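Local coordinates for neurotoxin (Clostridium botulinum, PDB 3N7L), which probably binds gangliosides on nerve cells through this receptor-binding domain, the part of a botulinum neurotoxin of mosaic serotype D/C that recognises the cell surface, at residues I283-I288 / N301-N306; D240-K245 / N293-R298; S361-S366 / T415-V420. All coordinates share one frame; numbering follows the deposited sequence.

In the fold
All three contacts lie in the C-terminal, trefoil-type half of the receptor-binding domain. Contact 1 pairs two antiparallel strands; contact 2, its centre about 9 Å from that of contact 1, ties together the loops that lead into strands 246-251 and 302-308. Those two contacts are stitched by a salt bridge from Lys286 NZ to Asp244 OD2 (2.8 Å). Contact 3, its centre about 11 Å from that of contact 1, brings the last strand against 359-366. Their apolar sides merge: Phe305 CZ lies 3.8 Å from Leu363 CD1, and Leu241 CD1 lies 3.6 Å from Phe419 CB. The glycerol at contact 2 probably comes from the crystallisation liquor.

Contact 1. Residues I283-I288 / N301-N306; sequences IIIKRI and NVLYFN
Lys286 and Tyr304 meet as a hydrogen-bonded antiparallel pair whose side chains share one face of the sheet. Lys286 CB sits over one face of the phenol, 3.5 Å from the ring centroid and 20° off its normal, a CH-pi contact displaced toward the rim. Tyr304 CG lies between the backbone N and the carbonyl carbon (chi1 64°), a position that brings the ring across the lysine stem. Ile288 approaches the same ring at its edge, CG1 being 3.5 Å from CD1 of Tyr304. Lys286, bent at chi2 and chi3, carries its ammonium away to a salt bridge with Asp244.

On the face that carries Ile285, Leu303 and Phe305 the contacts across the pair are mainly apolar. Ile285 CG2 packs 3.6 Å from Leu303 CD2, while Ile285 CG1 lies alongside the Phe305 ring, 3.9 Å from CE2. Arg287 starts on this face too, its NH2 bonding Gly290 O. Tyr247 of strand 246-251 touches Ile285 and Leu316 of strand 313-318 touches Phe305, continuing this layer onto the neighbouring strands.

The backbones fix both sets. Lys286 N donates to Tyr304 O and Tyr304 N to Lys286 O, each at 2.9 Å, and Ile284 and Asn306 exchange a second reciprocal pair. At the corner, Ile288 N donates to Val302 O at 2.8 Å. An angle of 152° between the strand directions, with axes 4.6 Å apart at closest approach, is the geometry of twisted antiparallel neighbours. Alternation puts Lys286 and Tyr304 on the more exposed face and Ile285, Leu303 and Phe305 on the buried one, as in amphipathic antiparallel strands, here neighbours in the sheet of the C-terminal, trefoil-family half.

Contact 2. Residues D240-K245 / N293-R298; sequences DLRYDK and NDTRVR. With GOL (glycerol), chain F.
Two loops of the trefoil-type subdomain are joined here by a short backbone bridge, with a salt-bridge network on one side and apolar packing on the other. Val297 N donates to Leu241 O and Tyr243 N to Thr295 O, both at 2.8 Å, bracketing Arg242 and Arg296.

Val297 CG2 lies over one face of Tyr243 in a CH-pi contact, 3.6 Å from the ring centroid and 4° off the normal, hence almost exactly over the centre. Leu241 CG reaches the same methyl at 4.0 Å. The phenol hydroxyl is probably hydrogen-bonded to the Asn301 side chain, while Leu303 of strand 302-308 touches both Tyr243 and Val297.

On the polar side, the extended Arg296 chain brings NE to Asp240 OD2 at 2.8 Å. The carboxylate oxygen lies near the guanidinium plane and is met on its anti side, with the two planes 70° apart. Water 1 accepts from Arg296 NH2 and donates to Asp240 OD2, closing a small ring, and the glycerol O1 also donates to that oxygen. Arg296 NH1 bonds Asp294 OD2, which Arg298 NH2 reaches from the opposite face of the carboxylate at 2.7 Å. Arg298 NH1 takes Asp294 OD1, making an end-on, two-nitrogen grip. Asp294 OD1 also accepts from Arg296 N, an Asx turn that fixes the carboxylate between both arginines. Such flanking positive groups would favour its ionised form. Asp240, Arg296, Asp294 and Arg298 thus form a salt-bridge network, with an Asx turn at Asp294, alongside the single backbone bridge between two loops of the trefoil-family half.

Contact 3. Residues S361-S366 / T415-V420; sequences SQLFLS and THWVFV
The chain's final strand meets strand 359-366 through a single antiparallel bridge, Ser361 with Trp417, whose CA atoms are 5.2 Å apart. Trp417 N donates to Ser361 O at 2.8 Å, a nearly straight bond; the return bond from Ser361 N to Trp417 O is weak, bent to 124°. Ser361 OG, lying between the backbone N and the carbonyl carbon (chi1 64°), gives that same carbonyl a second donor at 3.2 Å, from above its plane. It also comes to the edge of the Phe419 ring, 3.6 Å from CE1.

Past this bridge the strands splay, their directions 114° apart, as fits a curled sheet in a beta-trefoil where the C-terminal strand also pairs with 246-251. Between the diverging strands, water 2 accepts from Leu363 N and also lies 2.8 Å from Thr415 O, to which it can donate; it stands in the indole plane at the edge of Trp417. Leu363 CD1 is 4.1 Å from Trp417 CD1, their side chains crossing at about a right angle, and it reaches the edge of Phe419 more loosely. Trp417 NE1 donates to Leu377 O of strand 373-384, while Met249 packs against both Trp417 and Phe419.

Contact 1. Residues I283-I288 / N301-N306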
loop_
_atom_site.group_PDB
_atom_site.type_symbol
_atom_site.label_atom_id
_atom_site.label_comp_id
_atom_site.label_asym_id
_atom_site.label_seq_id
_atom_site.Cartn_x
_atom_site.Cartn_y
_atom_site.Cartn_z
ATOM N N ILE A 283 -0.577 -8.045 -17.442
ATOM C CA ILE A 283 0.580 -7.483 -18.113
ATOM C C ILE A 283 1.835 -7.947 -17.386
ATOM O O ILE A 283 1.768 -8.356 -16.228
ATOM C CB ILE A 283 0.531 -5.901 -18.129
ATOM C CG1 ILE A 283 0.480 -5.326 -16.706
ATOM C CG2 ILE A 283 -0.684 -5.426 -18.891
ATOM C CD1 ILE A 283 1.841 -5.319 -15.986
ATOM N N ILE A 284 2.968 -7.898 -18.081
ATOM C CA ILE A 284 4.255 -8.251 -17.503
ATOM C C ILE A 284 5.162 -7.081 -17.868
ATOM O O ILE A 284 5.230 -6.686 -19.033
ATOM C CB ILE A 284 4.836 -9.555 -18.098
ATOM C CG1 ILE A 284 3.959 -10.744 -17.697
ATOM C CG2 ILE A 284 6.270 -9.763 -17.596
ATOM C CD1 ILE A 284 4.354 -12.052 -18.354
ATOM N N ILE A 285 5.837 -6.516 -16.879
ATOM C CA ILE A 285 6.712 -5.379 -17.129
ATOM C C ILE A 285 8.104 -5.880 -17.497
ATOM O O ILE A 285 8.659 -6.731 -16.810
ATOM C CB ILE A 285 6.776 -4.468 -15.878
ATOM C CG1 ILE A 285 5.355 -4.218 -15.357
ATOM C CG2 ILE A 285 7.432 -3.132 -16.227
ATOM C CD1 ILE A 285 5.308 -3.550 -13.986
ATOM N N LYS A 286 8.655 -5.357 -18.589
ATOM C CA LYS A 286 9.980 -5.758 -19.059
ATOM C C LYS A 286 10.905 -4.552 -19.104
ATOM O O LYS A 286 10.562 -3.508 -19.645
ATOM C CB LYS A 286 9.882 -6.394 -20.446
ATOM C CG LYS A 286 8.955 -7.603 -20.495
ATOM C CD LYS A 286 9.460 -8.728 -19.597
ATOM C CE LYS A 286 10.769 -9.320 -20.114
ATOM N NZ LYS A 286 11.343 -10.342 -19.184
ATOM N N ARG A 287 12.087 -4.720 -18.538
ATOM C CA ARG A 287 13.076 -3.656 -18.451
ATOM C C ARG A 287 13.921 -3.426 -19.704
ATOM O O ARG A 287 14.348 -4.372 -20.365
ATOM C CB ARG A 287 13.976 -3.956 -17.254
ATOM C CG ARG A 287 15.257 -3.171 -17.153
ATOM C CD ARG A 287 16.081 -3.755 -16.011
ATOM N NE ARG A 287 17.486 -3.371 -16.073
ATOM C CZ ARG A 287 17.959 -2.198 -15.671
ATOM N NH1 ARG A 287 17.133 -1.286 -15.172
ATOM N NH2 ARG A 287 19.255 -1.940 -15.770
ATOM N N ILE A 288 14.153 -2.154 -20.023
ATOM C CA ILE A 288 14.989 -1.786 -21.159
ATOM C C ILE A 288 16.224 -1.042 -20.639
ATOM O O ILE A 288 17.352 -1.394 -20.981
ATOM C CB ILE A 288 14.256 -0.869 -22.156
ATOM C CG1 ILE A 288 13.009 -1.568 -22.697
ATOM C CG2 ILE A 288 15.190 -0.517 -23.311
ATOM C CD1 ILE A 288 12.123 -0.654 -23.539
ATOM N N ASN A 301 13.384 4.396 -14.858
ATOM C CA ASN A 301 13.620 3.219 -15.702
ATOM C C ASN A 301 12.830 3.306 -17.008
ATOM O O ASN A 301 11.728 3.857 -17.040
ATOM C CB ASN A 301 13.191 1.930 -14.989
ATOM C CG ASN A 301 14.145 1.506 -13.887
ATOM O OD1 ASN A 301 15.077 2.228 -13.528
ATOM N ND2 ASN A 301 13.905 0.321 -13.339
ATOM N N VAL A 302 13.403 2.775 -18.085
ATOM C CA VAL A 302 12.720 2.740 -19.374
ATOM C C VAL A 302 12.274 1.283 -19.506
ATOM O O VAL A 302 13.078 0.368 -19.315
ATOM C CB VAL A 302 13.660 3.118 -20.540
ATOM C CG1 VAL A 302 12.870 3.170 -21.850
ATOM C CG2 VAL A 302 14.300 4.481 -20.270
ATOM N N LEU A 303 11.001 1.067 -19.823
ATOM C CA LEU A 303 10.462 -0.293 -19.902
ATOM C C LEU A 303 9.339 -0.448 -20.926
ATOM O O LEU A 303 8.953 0.514 -21.594
ATOM C CB LEU A 303 9.937 -0.679 -18.510
ATOM C CG LEU A 303 9.032 0.387 -17.855
ATOM C CD1 LEU A 303 7.641 0.351 -18.466
ATOM C CD2 LEU A 303 8.944 0.155 -16.342
ATOM N N TYR A 304 8.829 -1.672 -21.060
ATOM C CA TYR A 304 7.709 -1.927 -21.959
ATOM C C TYR A 304 6.796 -2.984 -21.333
ATOM O O TYR A 304 7.140 -3.598 -20.317
ATOM C CB TYR A 304 8.176 -2.351 -23.368
ATOM C CG TYR A 304 8.933 -3.661 -23.472
ATOM C CD1 TYR A 304 10.298 -3.725 -23.207
ATOM C CD2 TYR A 304 8.283 -4.834 -23.877
ATOM C CE1 TYR A 304 11.008 -4.923 -23.346
ATOM C CE2 TYR A 304 8.978 -6.036 -24.019
ATOM C CZ TYR A 304 10.340 -6.074 -23.753
ATOM O OH TYR A 304 11.035 -7.258 -23.882
ATOM N N PHE A 305 5.626 -3.183 -21.925
ATOM C CA PHE A 305 4.667 -4.136 -21.381
ATOM C C PHE A 305 4.290 -5.274 -22.317
ATOM O O PHE A 305 3.964 -5.056 -23.477
ATOM C CB PHE A 305 3.379 -3.411 -20.965
ATOM C CG PHE A 305 3.596 -2.291 -19.988
ATOM C CD1 PHE A 305 3.745 -0.982 -20.434
ATOM C CD2 PHE A 305 3.649 -2.547 -18.617
ATOM C CE1 PHE A 305 3.939 0.066 -19.527
ATOM C CE2 PHE A 305 3.843 -1.515 -17.707
ATOM C CZ PHE A 305 3.987 -0.200 -18.165
ATOM N N ASN A 306 4.322 -6.490 -21.789
ATOM C CA ASN A 306 3.944 -7.682 -22.544
ATOM C C ASN A 306 2.621 -8.168 -21.961
ATOM O O ASN A 306 2.303 -7.877 -20.810
ATOM C CB ASN A 306 4.991 -8.794 -22.366
ATOM C CG ASN A 306 6.080 -8.765 -23.419
ATOM O OD1 ASN A 306 7.131 -9.380 -23.249
ATOM N ND2 ASN A 306 5.832 -8.071 -24.517
#

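Contact 2. Residues D240-K245 / N293-R298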
loop_
_atom_site.group_PDB
_atom_site.type_symbol
_atom_site.label_atom_id
_atom_site.label_comp_id
_atom_site.label_asym_id
_atom_site.label_seq_id
_atom_site.Cartn_x
_atom_site.Cartn_y
_atom_site.Cartn_z
ATOM N N ASP A 240 7.287 -3.929 -3.338
ATOM C CA ASP A 240 8.102 -3.390 -4.429
ATOM C C ASP A 240 7.583 -3.930 -5.764
ATOM O O ASP A 240 7.323 -5.126 -5.892
ATOM C CB ASP A 240 9.571 -3.802 -4.281
ATOM C CG ASP A 240 10.220 -3.242 -3.031
ATOM O OD1 ASP A 240 9.669 -2.289 -2.437
ATOM O OD2 ASP A 240 11.297 -3.755 -2.654
ATOM N N LEU A 241 7.425 -3.052 -6.748
ATOM C CA LEU A 241 6.963 -3.470 -8.070
ATOM C C LEU A 241 8.133 -4.191 -8.751
ATOM O O LEU A 241 9.290 -3.758 -8.646
ATOM C CB LEU A 241 6.533 -2.255 -8.905
ATOM C CG LEU A 241 5.846 -2.535 -10.250
ATOM C CD1 LEU A 241 4.470 -3.155 -10.002
ATOM C CD2 LEU A 241 5.693 -1.248 -11.038
ATOM N N ARG A 242 7.849 -5.294 -9.435
ATOM C CA ARG A 242 8.928 -6.031 -10.082
ATOM C C ARG A 242 8.723 -6.338 -11.554
ATOM O O ARG A 242 7.601 -6.364 -12.052
ATOM C CB ARG A 242 9.189 -7.351 -9.343
ATOM C CG ARG A 242 9.376 -7.200 -7.848
ATOM C CD ARG A 242 10.115 -8.392 -7.267
ATOM N NE ARG A 242 9.704 -9.657 -7.872
ATOM C CZ ARG A 242 8.655 -10.379 -7.493
ATOM N NH1 ARG A 242 8.381 -11.510 -8.124
ATOM N NH2 ARG A 242 7.899 -9.986 -6.481
ATOM N N TYR A 243 9.840 -6.556 -12.246
ATOM C CA TYR A 243 9.829 -6.909 -13.655
ATOM C C TYR A 243 9.573 -8.417 -13.709
ATOM O O TYR A 243 9.704 -9.105 -12.695
ATOM C CB TYR A 243 11.195 -6.602 -14.295
ATOM C CG TYR A 243 11.503 -5.125 -14.456
ATOM C CD1 TYR A 243 12.446 -4.487 -13.640
ATOM C CD2 TYR A 243 10.849 -4.362 -15.425
ATOM C CE1 TYR A 243 12.725 -3.118 -13.792
ATOM C CE2 TYR A 243 11.121 -3.003 -15.585
ATOM C CZ TYR A 243 12.053 -2.389 -14.770
ATOM O OH TYR A 243 12.299 -1.046 -14.945
ATOM N N ASP A 244 9.183 -8.918 -14.876
ATOM C CA ASP A 244 8.965 -10.352 -15.066
ATOM C C ASP A 244 7.904 -10.966 -14.146
ATOM O O ASP A 244 8.057 -12.103 -13.706
ATOM C CB ASP A 244 10.292 -11.103 -14.848
ATOM C CG ASP A 244 11.478 -10.411 -15.505
ATOM O OD1 ASP A 244 12.615 -10.609 -15.021
ATOM O OD2 ASP A 244 11.283 -9.682 -16.505
ATOM N N LYS A 245 6.838 -10.223 -13.856
ATOM C CA LYS A 245 5.766 -10.718 -12.988
ATOM C C LYS A 245 4.410 -10.221 -13.490
ATOM O O LYS A 245 4.273 -9.064 -13.900
ATOM C CB LYS A 245 6.000 -10.248 -11.550
ATOM C CG LYS A 245 4.934 -10.674 -10.531
ATOM C CD LYS A 245 5.362 -10.275 -9.114
ATOM C CE LYS A 245 4.277 -10.548 -8.070
ATOM N NZ LYS A 245 3.774 -11.951 -8.112
ATOM N N ASN A 293 19.958 -2.949 -11.285
ATOM C CA ASN A 293 19.400 -4.076 -12.028
ATOM C C ASN A 293 19.162 -5.216 -11.039
ATOM O O ASN A 293 19.899 -6.202 -11.026
ATOM C CB ASN A 293 20.385 -4.511 -13.118
ATOM C CG ASN A 293 19.769 -5.469 -14.121
ATOM O OD1 ASN A 293 20.434 -5.912 -15.062
ATOM N ND2 ASN A 293 18.498 -5.793 -13.931
ATOM N N ASP A 294 18.123 -5.072 -10.218
ATOM C CA ASP A 294 17.799 -6.060 -9.191
ATOM C C ASP A 294 16.378 -6.613 -9.280
ATOM O O ASP A 294 15.851 -7.104 -8.281
ATOM C CB ASP A 294 17.986 -5.430 -7.813
ATOM C CG ASP A 294 16.919 -4.394 -7.506
ATOM O OD1 ASP A 294 16.283 -3.906 -8.463
ATOM O OD2 ASP A 294 16.719 -4.065 -6.318
ATOM N N THR A 295 15.763 -6.523 -10.455
ATOM C CA THR A 295 14.398 -7.016 -10.676
ATOM C C THR A 295 13.306 -6.034 -10.230
ATOM O O THR A 295 12.159 -6.137 -10.662
ATOM C CB THR A 295 14.175 -8.393 -9.988
ATOM O OG1 THR A 295 15.132 -9.334 -10.490
ATOM C CG2 THR A 295 12.777 -8.927 -10.274
ATOM N N ARG A 296 13.659 -5.074 -9.382
ATOM C CA ARG A 296 12.680 -4.087 -8.923
ATOM C C ARG A 296 12.554 -2.941 -9.925
ATOM O O ARG A 296 13.546 -2.522 -10.528
ATOM C CB ARG A 296 13.085 -3.511 -7.562
ATOM C CG ARG A 296 13.166 -4.535 -6.440
ATOM C CD ARG A 296 13.555 -3.881 -5.121
ATOM N NE ARG A 296 13.517 -4.836 -4.014
ATOM C CZ ARG A 296 14.442 -5.764 -3.773
ATOM N NH1 ARG A 296 15.509 -5.876 -4.557
ATOM N NH2 ARG A 296 14.284 -6.598 -2.756
ATOM N N VAL A 297 11.332 -2.443 -10.107
ATOM C CA VAL A 297 11.084 -1.335 -11.026
ATOM C C VAL A 297 11.339 -0.020 -10.284
ATOM O O VAL A 297 10.764 0.224 -9.217
ATOM C CB VAL A 297 9.625 -1.354 -11.537
ATOM C CG1 VAL A 297 9.400 -0.229 -12.536
ATOM C CG2 VAL A 297 9.311 -2.719 -12.162
ATOM N N ARG A 298 12.202 0.822 -10.850
ATOM C CA ARG A 298 12.547 2.097 -10.229
ATOM C C ARG A 298 12.218 3.300 -11.094
ATOM O O ARG A 298 12.074 3.182 -12.309
ATOM C CB ARG A 298 14.036 2.128 -9.881
ATOM C CG ARG A 298 14.440 1.142 -8.798
ATOM C CD ARG A 298 15.873 1.389 -8.327
ATOM N NE ARG A 298 16.209 0.575 -7.163
ATOM C CZ ARG A 298 16.375 -0.738 -7.210
ATOM N NH1 ARG A 298 16.242 -1.368 -8.370
ATOM N NH2 ARG A 298 16.658 -1.421 -6.107
HETATM C C1 GOL F . 14.403 -2.814 -1.392
HETATM O O1 GOL F . 13.227 -2.125 -1.805
HETATM C C2 GOL F . 15.608 -2.498 -2.268
HETATM O O2 GOL F . 16.758 -3.242 -1.787
HETATM C C3 GOL F . 15.923 -1.006 -2.237
HETATM O O3 GOL F . 17.036 -0.644 -3.035
HETATM O O HOH W 1 11.842 -6.127 -1.342
#

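Contact 3. Residues S361-S366 / T415-V420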
loop_
_atom_site.group_PDB
_atom_site.type_symbol
_atom_site.label_atom_id
_atom_site.label_comp_id
_atom_site.label_asym_id
_atom_site.label_seq_id
_atom_site.Cartn_x
_atom_site.Cartn_y
_atom_site.Cartn_z
ATOM N N SER A 361 1.757 5.095 -10.212
ATOM C CA SER A 361 2.848 5.557 -11.036
ATOM C C SER A 361 2.334 6.313 -12.236
ATOM O O SER A 361 1.155 6.240 -12.584
ATOM C CB SER A 361 3.673 4.363 -11.521
ATOM O OG SER A 361 2.883 3.526 -12.359
ATOM N N GLN A 362 3.238 7.056 -12.853
ATOM C CA GLN A 362 2.928 7.786 -14.059
ATOM C C GLN A 362 3.857 7.202 -15.108
ATOM O O GLN A 362 4.995 6.827 -14.807
ATOM C CB GLN A 362 3.151 9.286 -13.872
ATOM C CG GLN A 362 1.949 9.974 -13.234
ATOM C CD GLN A 362 2.095 11.484 -13.159
ATOM O OE1 GLN A 362 1.155 12.225 -13.449
ATOM N NE2 GLN A 362 3.271 11.945 -12.761
ATOM N N LEU A 363 3.345 7.085 -16.328
ATOM C CA LEU A 363 4.091 6.515 -17.436
ATOM C C LEU A 363 4.197 7.516 -18.581
ATOM O O LEU A 363 3.194 8.003 -19.094
ATOM C CB LEU A 363 3.389 5.230 -17.905
ATOM C CG LEU A 363 3.444 4.074 -16.896
ATOM C CD1 LEU A 363 2.313 3.084 -17.145
ATOM C CD2 LEU A 363 4.801 3.392 -17.001
ATOM N N PHE A 364 5.428 7.819 -18.973
ATOM C CA PHE A 364 5.682 8.759 -20.058
ATOM C C PHE A 364 6.192 8.024 -21.299
ATOM O O PHE A 364 7.084 7.186 -21.200
ATOM C CB PHE A 364 6.716 9.795 -19.599
ATOM C CG PHE A 364 6.275 10.592 -18.406
ATOM C CD1 PHE A 364 5.482 11.725 -18.565
ATOM C CD2 PHE A 364 6.606 10.180 -17.117
ATOM C CE1 PHE A 364 5.019 12.434 -17.455
ATOM C CE2 PHE A 364 6.150 10.881 -16.003
ATOM C CZ PHE A 364 5.353 12.010 -16.174
ATOM N N LEU A 365 5.616 8.328 -22.459
ATOM C CA LEU A 365 6.058 7.705 -23.701
ATOM C C LEU A 365 7.520 8.086 -23.923
ATOM O O LEU A 365 7.886 9.264 -23.868
ATOM C CB LEU A 365 5.213 8.183 -24.885
ATOM C CG LEU A 365 5.699 7.695 -26.259
ATOM C CD1 LEU A 365 5.631 6.180 -26.313
ATOM C CD2 LEU A 365 4.847 8.307 -27.364
ATOM N N SER A 366 8.347 7.078 -24.165
ATOM C CA SER A 366 9.770 7.263 -24.379
ATOM C C SER A 366 10.134 7.533 -25.831
ATOM O O SER A 366 9.496 7.024 -26.752
ATOM C CB SER A 366 10.517 6.019 -23.906
ATOM O OG SER A 366 11.839 6.004 -24.409
ATOM N N THR A 415 -3.878 9.879 -14.929
ATOM C CA THR A 415 -2.557 9.463 -15.395
ATOM C C THR A 415 -1.883 8.586 -14.340
ATOM O O THR A 415 -0.715 8.216 -14.489
ATOM C CB THR A 415 -1.633 10.683 -15.688
ATOM O OG1 THR A 415 -1.426 11.435 -14.487
ATOM C CG2 THR A 415 -2.257 11.581 -16.727
ATOM N N HIS A 416 -2.613 8.264 -13.272
ATOM C CA HIS A 416 -2.067 7.418 -12.208
ATOM C C HIS A 416 -2.428 5.957 -12.457
ATOM O O HIS A 416 -3.604 5.586 -12.440
ATOM C CB HIS A 416 -2.603 7.837 -10.833
ATOM C CG HIS A 416 -2.221 9.228 -10.426
ATOM N ND1 HIS A 416 -1.408 10.037 -11.191
ATOM C CD2 HIS A 416 -2.563 9.960 -9.340
ATOM C CE1 HIS A 416 -1.270 11.208 -10.597
ATOM N NE2 HIS A 416 -1.960 11.187 -9.472
ATOM N N TRP A 417 -1.409 5.130 -12.677
ATOM C CA TRP A 417 -1.625 3.718 -12.942
ATOM C C TRP A 417 -1.165 2.832 -11.796
ATOM O O TRP A 417 -0.114 3.055 -11.195
ATOM C CB TRP A 417 -0.919 3.307 -14.232
ATOM C CG TRP A 417 -1.453 4.017 -15.439
ATOM C CD1 TRP A 417 -1.022 5.208 -15.948
ATOM C CD2 TRP A 417 -2.553 3.603 -16.256
ATOM N NE1 TRP A 417 -1.790 5.565 -17.035
ATOM C CE2 TRP A 417 -2.737 4.595 -17.246
ATOM C CE3 TRP A 417 -3.405 2.489 -16.250
ATOM C CZ2 TRP A 417 -3.737 4.508 -18.221
ATOM C CZ3 TRP A 417 -4.401 2.401 -17.217
ATOM C CH2 TRP A 417 -4.559 3.405 -18.189
ATOM N N VAL A 418 -1.971 1.820 -11.508
ATOM C CA VAL A 418 -1.683 0.890 -10.434
ATOM C C VAL A 418 -1.480 -0.524 -10.963
ATOM O O VAL A 418 -1.971 -0.862 -12.040
ATOM C CB VAL A 418 -2.833 0.888 -9.425
ATOM C CG1 VAL A 418 -2.701 -0.282 -8.512
ATOM C CG2 VAL A 418 -2.828 2.185 -8.631
ATOM N N PHE A 419 -0.749 -1.338 -10.201
ATOM C CA PHE A 419 -0.482 -2.722 -10.573
ATOM C C PHE A 419 -0.809 -3.689 -9.433
ATOM O O PHE A 419 -0.178 -3.667 -8.377
ATOM C CB PHE A 419 0.981 -2.898 -10.990
ATOM C CG PHE A 419 1.382 -2.032 -12.141
ATOM C CD1 PHE A 419 1.935 -0.775 -11.921
ATOM C CD2 PHE A 419 1.158 -2.449 -13.452
ATOM C CE1 PHE A 419 2.262 0.061 -12.994
ATOM C CE2 PHE A 419 1.477 -1.624 -14.532
ATOM C CZ PHE A 419 2.032 -0.363 -14.299
ATOM N N VAL A 420 -1.806 -4.534 -9.657
ATOM C CA VAL A 420 -2.213 -5.510 -8.661
ATOM C C VAL A 420 -1.615 -6.856 -9.042
ATOM O O VAL A 420 -1.913 -7.399 -10.107
ATOM C CB VAL A 420 -3.745 -5.646 -8.604
ATOM C CG1 VAL A 420 -4.141 -6.634 -7.504
ATOM C CG2 VAL A 420 -4.372 -4.283 -8.354
HETATM O O HOH W 2 0.701 7.980 -16.848
#